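Local atomic coordinates of polygalacturonase (Pectobacterium carotovorum subsp. carotovorum, PDB entry 1BHE), a protein that hydrolyses the alpha-1,4 links between galacturonosyl units of polygalacturonic acid, breaking down pectin in the maceration and soft-rotting of plant tissue. Residues P151-I156 with N174-F179; S7-P12 with G184-K189. All blocks are in the same frame, centred on the assembly; numbering follows the deposited sequence.

Contact 1 of 2, residues P151-I156 with N174-F179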
loop_
_atom_site.group_PDB
_atom_site.type_symbol
_atom_site.label_atom_id
_atom_site.label_comp_id
_atom_site.label_asym_id
_atom_site.label_seq_id
_atom_site.Cartn_x
_atom_site.Cartn_y
_atom_site.Cartn_z
ATOM N N PRO A 151 -2.987 12.265 -6.852
ATOM C CA PRO A 151 -1.653 11.944 -6.390
ATOM C C PRO A 151 -1.528 10.861 -5.334
ATOM O O PRO A 151 -2.241 10.827 -4.327
ATOM C CB PRO A 151 -1.126 13.258 -5.815
ATOM C CG PRO A 151 -2.231 14.234 -5.798
ATOM C CD PRO A 151 -3.445 13.603 -6.405
ATOM N N ARG A 152 -0.577 9.948 -5.530
ATOM C CA ARG A 152 -0.159 9.003 -4.502
ATOM C C ARG A 152 0.711 9.727 -3.476
ATOM O O ARG A 152 1.335 10.734 -3.840
ATOM C CB ARG A 152 0.653 7.853 -5.110
ATOM C CG ARG A 152 -0.228 6.917 -5.939
ATOM C CD ARG A 152 0.624 5.891 -6.678
ATOM N NE ARG A 152 -0.218 4.890 -7.342
ATOM C CZ ARG A 152 0.231 4.017 -8.239
ATOM N NH1 ARG A 152 1.507 4.001 -8.596
ATOM N NH2 ARG A 152 -0.623 3.156 -8.784
ATOM N N LEU A 153 0.755 9.258 -2.234
ATOM C CA LEU A 153 1.571 9.927 -1.226
ATOM C C LEU A 153 3.061 9.654 -1.429
ATOM O O LEU A 153 3.881 10.566 -1.500
ATOM C CB LEU A 153 1.216 9.490 0.185
ATOM C CG LEU A 153 0.184 10.213 1.022
ATOM C CD1 LEU A 153 0.378 9.811 2.489
ATOM C CD2 LEU A 153 0.201 11.729 0.894
ATOM N N ILE A 154 3.423 8.372 -1.474
ATOM C CA ILE A 154 4.835 7.994 -1.602
ATOM C C ILE A 154 4.964 7.018 -2.769
ATOM O O ILE A 154 4.313 5.978 -2.735
ATOM C CB ILE A 154 5.362 7.355 -0.308
ATOM C CG1 ILE A 154 5.483 8.386 0.831
ATOM C CG2 ILE A 154 6.713 6.676 -0.498
ATOM C CD1 ILE A 154 5.565 7.724 2.198
ATOM N N GLN A 155 5.772 7.361 -3.753
ATOM C CA GLN A 155 5.990 6.508 -4.923
ATOM C C GLN A 155 7.476 6.192 -5.036
ATOM O O GLN A 155 8.307 7.093 -5.144
ATOM C CB GLN A 155 5.499 7.240 -6.177
ATOM C CG GLN A 155 5.798 6.515 -7.478
ATOM C CD GLN A 155 4.870 5.349 -7.748
ATOM O OE1 GLN A 155 3.667 5.391 -7.505
ATOM N NE2 GLN A 155 5.448 4.267 -8.274
ATOM N N ILE A 156 7.835 4.922 -4.945
ATOM C CA ILE A 156 9.228 4.491 -4.979
ATOM C C ILE A 156 9.473 3.576 -6.176
ATOM O O ILE A 156 8.822 2.542 -6.297
ATOM C CB ILE A 156 9.611 3.763 -3.682
ATOM C CG1 ILE A 156 9.266 4.595 -2.436
ATOM C CG2 ILE A 156 11.096 3.419 -3.689
ATOM C CD1 ILE A 156 8.943 3.744 -1.220
ATOM N N ASN A 174 -4.607 9.056 -3.177
ATOM C CA ASN A 174 -4.561 7.797 -3.923
ATOM C C ASN A 174 -3.848 6.764 -3.050
ATOM O O ASN A 174 -4.007 6.842 -1.822
ATOM C CB ASN A 174 -3.870 8.047 -5.249
ATOM C CG ASN A 174 -3.993 7.033 -6.352
ATOM O OD1 ASN A 174 -3.582 5.882 -6.224
ATOM N ND2 ASN A 174 -4.538 7.458 -7.497
ATOM N N PHE A 175 -3.138 5.800 -3.619
ATOM C CA PHE A 175 -2.429 4.827 -2.779
ATOM C C PHE A 175 -1.453 5.556 -1.857
ATOM O O PHE A 175 -0.896 6.573 -2.258
ATOM C CB PHE A 175 -1.702 3.808 -3.656
ATOM C CG PHE A 175 -2.572 2.957 -4.542
ATOM C CD1 PHE A 175 -3.953 3.045 -4.545
ATOM C CD2 PHE A 175 -1.968 2.030 -5.386
ATOM C CE1 PHE A 175 -4.719 2.248 -5.374
ATOM C CE2 PHE A 175 -2.731 1.224 -6.210
ATOM C CZ PHE A 175 -4.108 1.330 -6.209
ATOM N N HIS A 176 -1.247 5.041 -0.646
ATOM C CA HIS A 176 -0.343 5.682 0.300
ATOM C C HIS A 176 1.122 5.435 -0.048
ATOM O O HIS A 176 1.919 6.372 -0.124
ATOM C CB HIS A 176 -0.594 5.195 1.734
ATOM C CG HIS A 176 -1.910 5.615 2.316
ATOM N ND1 HIS A 176 -3.111 5.086 1.907
ATOM C CD2 HIS A 176 -2.197 6.509 3.295
ATOM C CE1 HIS A 176 -4.095 5.641 2.605
ATOM N NE2 HIS A 176 -3.574 6.510 3.453
ATOM N N VAL A 177 1.498 4.159 -0.153
ATOM C CA VAL A 177 2.880 3.773 -0.423
ATOM C C VAL A 177 2.942 2.718 -1.527
ATOM O O VAL A 177 2.273 1.683 -1.473
ATOM C CB VAL A 177 3.602 3.180 0.805
ATOM C CG1 VAL A 177 5.075 2.907 0.487
ATOM C CG2 VAL A 177 3.527 4.050 2.048
ATOM N N VAL A 178 3.767 2.975 -2.538
ATOM C CA VAL A 178 3.972 2.063 -3.653
ATOM C C VAL A 178 5.478 1.827 -3.810
ATOM O O VAL A 178 6.247 2.784 -3.845
ATOM C CB VAL A 178 3.412 2.599 -4.987
ATOM C CG1 VAL A 178 3.831 1.709 -6.158
ATOM C CG2 VAL A 178 1.892 2.725 -4.956
ATOM N N PHE A 179 5.874 0.565 -3.868
ATOM C CA PHE A 179 7.271 0.183 -4.046
ATOM C C PHE A 179 7.348 -0.635 -5.342
ATOM O O PHE A 179 7.010 -1.827 -5.324
ATOM C CB PHE A 179 7.783 -0.635 -2.862
ATOM C CG PHE A 179 9.257 -0.929 -2.907
ATOM C CD1 PHE A 179 10.188 0.077 -2.702
ATOM C CD2 PHE A 179 9.712 -2.215 -3.154
ATOM C CE1 PHE A 179 11.550 -0.192 -2.749
ATOM C CE2 PHE A 179 11.065 -2.488 -3.196
ATOM C CZ PHE A 179 11.988 -1.478 -2.996
HETATM O O HOH W 1 -3.344 4.315 -8.398
#
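The R152 guanidinium lies beside the F175 ring, the two planes only 14° apart, with NH2 3.8 Å from F175 CD2. V178 CG2 sits over one guanidinium face, toward its rim and 3.9 Å from NE; N174 OD1 and the Q155 amide occupy the edge. The F175 ring has a water over the centre of one face and V178 CG2 at its edge, in plane. The chain of R152 is extended from CG to NE, long enough to pass V178 and reach F175. R152 NH1 donates to Q155 OE1 (2.8 Å) within the guanidinium plane, and Q155, bent at chi2 (77°), turns its amide back for this bond while its NE2 binds N157. The water accepts from R152 NH2 and donates to N174 OD1 (2.7 Å), which F175 N also meets on a lone pair. The backbones of the parallel strands 154-156 and 177-179 pair through V178 N to I154 O and I156 N to V178 O. I156, a beta-branched residue whose CG2 comes 3.6 Å from F179 CD1, fills the buried beta-helix interior without polar groups. Q155 OE1 and the water grip two guanidinium nitrogens, probably fixing the group's rotation beside F175, whose side chain lies about 6 Å from that of D223, the predicted proton donor.

Contact 2 of 2, residues S7-P12 with G184-K189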
loop_
_atom_site.group_PDB
_atom_site.type_symbol
_atom_site.label_atom_id
_atom_site.label_comp_id
_atom_site.label_asym_id
_atom_site.label_seq_id
_atom_site.Cartn_x
_atom_site.Cartn_y
_atom_site.Cartn_z
ATOM N N SER A 7 16.311 -5.774 10.740
ATOM C CA SER A 7 16.158 -5.421 12.157
ATOM C C SER A 7 15.627 -3.993 12.226
ATOM O O SER A 7 15.539 -3.355 11.171
ATOM C CB SER A 7 17.457 -5.612 12.929
ATOM O OG SER A 7 18.494 -4.809 12.407
ATOM N N GLU A 8 15.159 -3.546 13.385
ATOM C CA GLU A 8 14.531 -2.230 13.467
ATOM C C GLU A 8 15.425 -1.128 12.910
ATOM O O GLU A 8 16.597 -1.004 13.250
ATOM C CB GLU A 8 14.162 -1.881 14.914
ATOM C CG GLU A 8 13.268 -0.663 15.062
ATOM C CD GLU A 8 12.560 -0.546 16.394
ATOM O OE1 GLU A 8 12.697 -1.433 17.261
ATOM O OE2 GLU A 8 11.835 0.452 16.605
ATOM N N PRO A 9 14.856 -0.300 12.037
ATOM C CA PRO A 9 15.553 0.824 11.454
ATOM C C PRO A 9 16.075 1.798 12.505
ATOM O O PRO A 9 15.515 1.917 13.594
ATOM C CB PRO A 9 14.474 1.530 10.621
ATOM C CG PRO A 9 13.504 0.446 10.290
ATOM C CD PRO A 9 13.451 -0.389 11.556
ATOM N N LYS A 10 17.136 2.509 12.178
ATOM C CA LYS A 10 17.705 3.533 13.045
ATOM C C LYS A 10 17.557 4.866 12.314
ATOM O O LYS A 10 17.805 4.899 11.102
ATOM C CB LYS A 10 19.175 3.265 13.353
ATOM C CG LYS A 10 19.426 2.004 14.166
ATOM C CD LYS A 10 20.762 2.105 14.898
ATOM C CE LYS A 10 21.234 0.729 15.347
ATOM N NZ LYS A 10 20.308 0.156 16.364
ATOM N N THR A 11 17.101 5.921 12.983
ATOM C CA THR A 11 16.935 7.172 12.234
ATOM C C THR A 11 18.268 7.861 11.975
ATOM O O THR A 11 19.089 8.000 12.876
ATOM C CB THR A 11 16.039 8.142 12.994
ATOM O OG1 THR A 11 14.900 7.397 13.485
ATOM C CG2 THR A 11 15.552 9.323 12.182
ATOM N N PRO A 12 18.457 8.322 10.746
ATOM C CA PRO A 12 19.655 9.036 10.360
ATOM C C PRO A 12 19.807 10.369 11.077
ATOM O O PRO A 12 18.834 10.979 11.528
ATOM C CB PRO A 12 19.496 9.289 8.864
ATOM C CG PRO A 12 18.375 8.424 8.406
ATOM C CD PRO A 12 17.509 8.178 9.612
ATOM N N GLY A 184 14.182 -4.603 -1.817
ATOM C CA GLY A 184 14.553 -4.179 -0.459
ATOM C C GLY A 184 13.708 -2.990 -0.022
ATOM O O GLY A 184 13.976 -1.850 -0.389
ATOM N N PHE A 185 12.653 -3.273 0.732
ATOM C CA PHE A 185 11.776 -2.235 1.261
ATOM C C PHE A 185 11.341 -2.684 2.655
ATOM O O PHE A 185 10.841 -3.796 2.800
ATOM C CB PHE A 185 10.546 -1.994 0.386
ATOM C CG PHE A 185 9.500 -1.106 1.000
ATOM C CD1 PHE A 185 9.664 0.270 1.024
ATOM C CD2 PHE A 185 8.356 -1.643 1.561
ATOM C CE1 PHE A 185 8.703 1.093 1.583
ATOM C CE2 PHE A 185 7.394 -0.823 2.124
ATOM C CZ PHE A 185 7.555 0.549 2.135
ATOM N N THR A 186 11.554 -1.819 3.629
ATOM C CA THR A 186 11.162 -2.120 5.004
ATOM C C THR A 186 10.258 -1.001 5.530
ATOM O O THR A 186 10.688 0.153 5.575
ATOM C CB THR A 186 12.388 -2.246 5.923
ATOM O OG1 THR A 186 13.163 -3.393 5.537
ATOM C CG2 THR A 186 11.996 -2.418 7.391
ATOM N N ALA A 187 9.039 -1.362 5.910
ATOM C CA ALA A 187 8.114 -0.432 6.556
ATOM C C ALA A 187 7.967 -0.964 7.995
ATOM O O ALA A 187 7.628 -2.134 8.169
ATOM C CB ALA A 187 6.777 -0.344 5.862
ATOM N N TRP A 188 8.341 -0.165 8.976
ATOM C CA TRP A 188 8.347 -0.616 10.375
ATOM C C TRP A 188 7.788 0.489 11.256
ATOM O O TRP A 188 8.167 1.648 11.100
ATOM C CB TRP A 188 9.782 -0.951 10.750
ATOM C CG TRP A 188 10.024 -1.623 12.062
ATOM C CD1 TRP A 188 9.635 -1.210 13.303
ATOM C CD2 TRP A 188 10.754 -2.845 12.256
ATOM N NE1 TRP A 188 10.069 -2.101 14.258
ATOM C CE2 TRP A 188 10.760 -3.114 13.637
ATOM C CE3 TRP A 188 11.408 -3.729 11.389
ATOM C CZ2 TRP A 188 11.386 -4.238 14.171
ATOM C CZ3 TRP A 188 12.027 -4.844 11.921
ATOM C CH2 TRP A 188 12.018 -5.085 13.305
ATOM N N LYS A 189 6.808 0.177 12.099
ATOM C CA LYS A 189 6.155 1.208 12.906
ATOM C C LYS A 189 5.551 2.290 12.020
ATOM O O LYS A 189 5.591 3.475 12.324
ATOM C CB LYS A 189 7.103 1.783 13.961
ATOM C CG LYS A 189 7.137 0.906 15.215
ATOM C CD LYS A 189 8.289 1.273 16.139
ATOM C CE LYS A 189 8.270 0.415 17.408
ATOM N NZ LYS A 189 9.525 0.619 18.202
HETATM O O HOH W 2 9.995 -2.758 17.133
#
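E8 and P9 lie over one face of the W188 indole, where two CH-pi contacts form. E8 CA stands 3.7 Å from the centroid of the six-membered ring, only 6° off its normal, while P9 CD approaches the five-membered ring at 4.0 Å from its centroid. The indole thus receives backbone and proline ring together. Tryptophan suits the place because its broad face spans two consecutive residues; proline supplies a rigid edge of CH groups. Further apolar contact is slight: P9 CG comes 4.3 Å from T186 CG2, and P9 also touches T163 and Y165 on strand 162-165.

The charged part begins where E8, with CG anti to its backbone N (chi1 -169°), runs its extended chain over the same face as E8 CA, with CG 3.6 Å from W188 NE1 and nearly straight above it. Its carboxylate is turned 16° from the indole plane. K189, also extended beyond CG, brings NZ to E8 OE2 at 2.8 Å in a salt bridge that meets the syn side. The same oxygen is hydrogen-bonded to the hydroxyl of Y165.

A water mediates the remaining polar link: lying in the indole plane, it accepts from W188 NE1 (3.0 Å) and donates weakly to E8 OE1.

Two partners on OE2 probably favour the ionised carboxylate. Together with the indole face, they hold the N-terminal segment against a coil of the beta-helix at the protein surface, away from the annotated catalytic residues.

How the contacts relate
From the N terminus the chain first runs through 7-12, an irregular segment ahead of strand 14-19, which is met again at 184-189, so contact 2 closes a loop of 171 intervening residues. Contact 1, with 17 residues between its segments, is nested inside that loop. It joins strands 154-157 and 177-180 of successive turns of the right-handed parallel beta-helix of family 28, whereas contact 2 lays the N-terminal segment across the outside. Strand 183-193 follows 177-180 directly, and the two contacts, with centres about 18 Å apart, meet in the interior: F179 CD2 packs 3.6 Å from F185 CB, and I156 and V177 also touch F185.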